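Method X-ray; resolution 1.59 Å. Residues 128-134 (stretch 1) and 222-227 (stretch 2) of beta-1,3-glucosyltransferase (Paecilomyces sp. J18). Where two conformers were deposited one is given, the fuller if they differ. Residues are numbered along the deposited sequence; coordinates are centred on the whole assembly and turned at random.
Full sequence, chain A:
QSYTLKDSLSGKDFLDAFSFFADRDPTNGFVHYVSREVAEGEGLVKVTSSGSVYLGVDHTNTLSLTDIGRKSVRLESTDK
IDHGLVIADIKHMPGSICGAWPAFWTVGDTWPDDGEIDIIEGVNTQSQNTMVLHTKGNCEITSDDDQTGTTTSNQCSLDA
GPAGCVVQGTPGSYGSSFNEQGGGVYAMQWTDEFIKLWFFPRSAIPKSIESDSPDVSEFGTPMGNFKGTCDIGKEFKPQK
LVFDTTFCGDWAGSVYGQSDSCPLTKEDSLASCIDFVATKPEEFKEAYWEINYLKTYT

Stretch 1 (128-134) QNTMVLH
Stretch 2 222-227: PMGNFK

Two strands need not share a hydrogen-bond ladder to be held together; side chains packed across the space between them can do the work, as residues 128-134 and 222-227 of this glucosyltransferase illustrate. The segments 130-134 and 224-226 run nearly parallel, their N-to-C directions 10° apart and their axes approaching to 8.8 Å. No hydrogen bond crosses between the stretches. In register, M131 faces G224 (CA to CA 6.9 Å) and L133 faces F226 (CA to CA 8.0 Å).

The backbone sets up the contact by alternation. With extended phi/psi values of -119/115, -92/133, -138/136 and -114/146 for T130 to L133, the CA-to-CB bonds of M131 and L133 point toward the partner, while those of T130 and V132 point away. On the other side M223, at -80/-37, precedes the extended G224 (-127/122), N225 (-114/93) and F226 (-89/92); M223 and F226 point toward stretch 1, N225 away.

Around F226 the packing is aromatic. F226, with chi1 -63° (m) and chi2 -95°, presents a ring face to L133, whose CD1 sits 3.7 Å from the F226 ring centroid and only 6° off the normal, a well-centred CH-pi contact. L133 reaches it with chi1 at -95°, between wells, and chi2 at 58° (p); its CD2 also packs 3.8 Å from F226 CB. A branched leucine suits this place because one methyl covers the ring while the other meets the methylene at its base. M131 lies at the ring edge instead, CB 3.9 Å from F226 CZ.

Toward M223 the packing is between methionines. M131, in the m, t, m conformation (-64°, 163°, -75°), extends its long, flexible chain past G224 to M223, itself t, t, p (-168°, 168°, 73°). The two methyls meet, M131 CE to M223 CE, at 3.8 Å, and M131 CE lies equally 3.8 Å from M223 O. N129, chi1 -170° (t) and chi2 31°, adds a looser contact, ND2 to M223 CE at 4.2 Å; its amide is hydrogen-bonded elsewhere in the structure.

Between these contacts, glycine provides room. M131 SD approaches G224 N to 3.8 Å, and an ideal CB on G224 would point toward stretch 1 and fall 2.8 Å from M131 SD, a clash. The absent side chain thus accommodates the thioether.

Altogether 320 Å² is buried, counting both sides, with F226 and M131 covered most (92 and 88 Å²). All the contacting residues are buried in the assembly; most of the area covered belongs to the apolar side chains of F226, M131, M223 and L133.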

# COMPACT_ATOMS: atom_id res chain seq x y z
N GLN A 128 -4.36 11.30 -4.26
CA GLN A 128 -3.16 10.98 -5.04
C GLN A 128 -2.24 10.12 -4.18
O GLN A 128 -2.13 10.34 -2.98
CB GLN A 128 -2.46 12.27 -5.49
CG GLN A 128 -3.29 13.11 -6.48
CD GLN A 128 -2.66 14.46 -6.81
OE1 GLN A 128 -3.33 15.49 -6.73
NE2 GLN A 128 -1.40 14.45 -7.21
N ASN A 129 -1.58 9.14 -4.79
CA ASN A 129 -0.73 8.23 -4.03
C ASN A 129 0.46 8.93 -3.38
O ASN A 129 0.96 9.92 -3.91
CB ASN A 129 -0.20 7.12 -4.94
CG ASN A 129 0.50 6.00 -4.18
OD1 ASN A 129 0.16 5.70 -3.03
ND2 ASN A 129 1.48 5.37 -4.82
N THR A 130 0.87 8.42 -2.23
CA THR A 130 2.14 8.86 -1.66
C THR A 130 3.08 7.68 -1.53
O THR A 130 2.83 6.72 -0.81
CB THR A 130 2.03 9.62 -0.31
OG1 THR A 130 1.26 8.85 0.62
CG2 THR A 130 1.37 10.97 -0.51
N MET A 131 4.15 7.74 -2.31
CA MET A 131 5.20 6.73 -2.27
C MET A 131 6.22 7.20 -1.26
O MET A 131 6.62 8.36 -1.28
CB MET A 131 5.86 6.60 -3.65
CG MET A 131 4.89 6.10 -4.73
SD MET A 131 5.48 6.41 -6.40
CE MET A 131 5.15 8.18 -6.50
N VAL A 132 6.65 6.31 -0.37
CA VAL A 132 7.57 6.70 0.71
C VAL A 132 8.64 5.64 0.89
O VAL A 132 8.34 4.44 0.90
CB VAL A 132 6.84 6.84 2.07
CG1 VAL A 132 7.76 7.47 3.12
CG2 VAL A 132 5.56 7.66 1.94
N LEU A 133 9.90 6.06 1.04
CA LEU A 133 10.92 5.16 1.56
C LEU A 133 11.40 5.67 2.91
O LEU A 133 11.45 6.88 3.14
CB LEU A 133 12.12 5.05 0.60
CG LEU A 133 12.13 3.89 -0.39
CD1 LEU A 133 10.91 3.88 -1.30
CD2 LEU A 133 13.41 3.90 -1.22
N HIS A 134 11.73 4.73 3.79
CA HIS A 134 12.44 5.05 5.02
C HIS A 134 13.67 4.16 5.01
O HIS A 134 13.56 2.95 4.81
CB HIS A 134 11.60 4.71 6.26
CG HIS A 134 10.30 5.46 6.34
ND1 HIS A 134 10.20 6.72 6.89
CD2 HIS A 134 9.05 5.11 5.95
CE1 HIS A 134 8.94 7.12 6.83
NE2 HIS A 134 8.23 6.17 6.27
N PRO A 222 9.61 6.88 -14.52
CA PRO A 222 9.01 6.39 -13.27
C PRO A 222 8.09 7.42 -12.65
O PRO A 222 8.30 8.62 -12.87
CB PRO A 222 10.22 6.22 -12.34
CG PRO A 222 11.38 6.07 -13.24
CD PRO A 222 11.08 6.91 -14.46
N MET A 223 7.11 6.99 -11.86
CA MET A 223 6.33 7.95 -11.10
C MET A 223 7.09 8.39 -9.86
O MET A 223 7.05 9.55 -9.48
CB MET A 223 4.95 7.39 -10.73
CG MET A 223 4.00 8.45 -10.18
SD MET A 223 2.30 7.88 -10.07
CE MET A 223 2.38 6.75 -8.67
N GLY A 224 7.81 7.45 -9.24
CA GLY A 224 8.70 7.75 -8.14
C GLY A 224 10.08 7.19 -8.44
O GLY A 224 10.23 5.99 -8.67
N ASN A 225 11.10 8.04 -8.45
CA ASN A 225 12.45 7.61 -8.78
C ASN A 225 13.35 7.76 -7.55
O ASN A 225 13.90 8.84 -7.30
CB ASN A 225 13.00 8.41 -9.96
CG ASN A 225 14.25 7.79 -10.57
OD1 ASN A 225 14.96 7.01 -9.92
ND2 ASN A 225 14.55 8.16 -11.82
N PHE A 226 13.47 6.68 -6.78
CA PHE A 226 14.24 6.74 -5.54
C PHE A 226 15.69 6.40 -5.81
O PHE A 226 16.12 5.24 -5.78
CB PHE A 226 13.61 5.86 -4.45
CG PHE A 226 12.23 6.30 -4.04
CD1 PHE A 226 12.04 7.13 -2.95
CD2 PHE A 226 11.12 5.89 -4.78
CE1 PHE A 226 10.76 7.54 -2.57
CE2 PHE A 226 9.84 6.30 -4.43
CZ PHE A 226 9.66 7.13 -3.31
N LYS A 227 16.46 7.46 -6.07
CA LYS A 227 17.82 7.35 -6.56
C LYS A 227 18.50 8.64 -6.11
O LYS A 227 17.89 9.70 -6.15
CB LYS A 227 17.80 7.24 -8.08
CG LYS A 227 19.15 7.25 -8.76
CD LYS A 227 18.98 6.86 -10.24
CE LYS A 227 19.85 7.70 -11.14
NZ LYS A 227 19.42 9.12 -11.16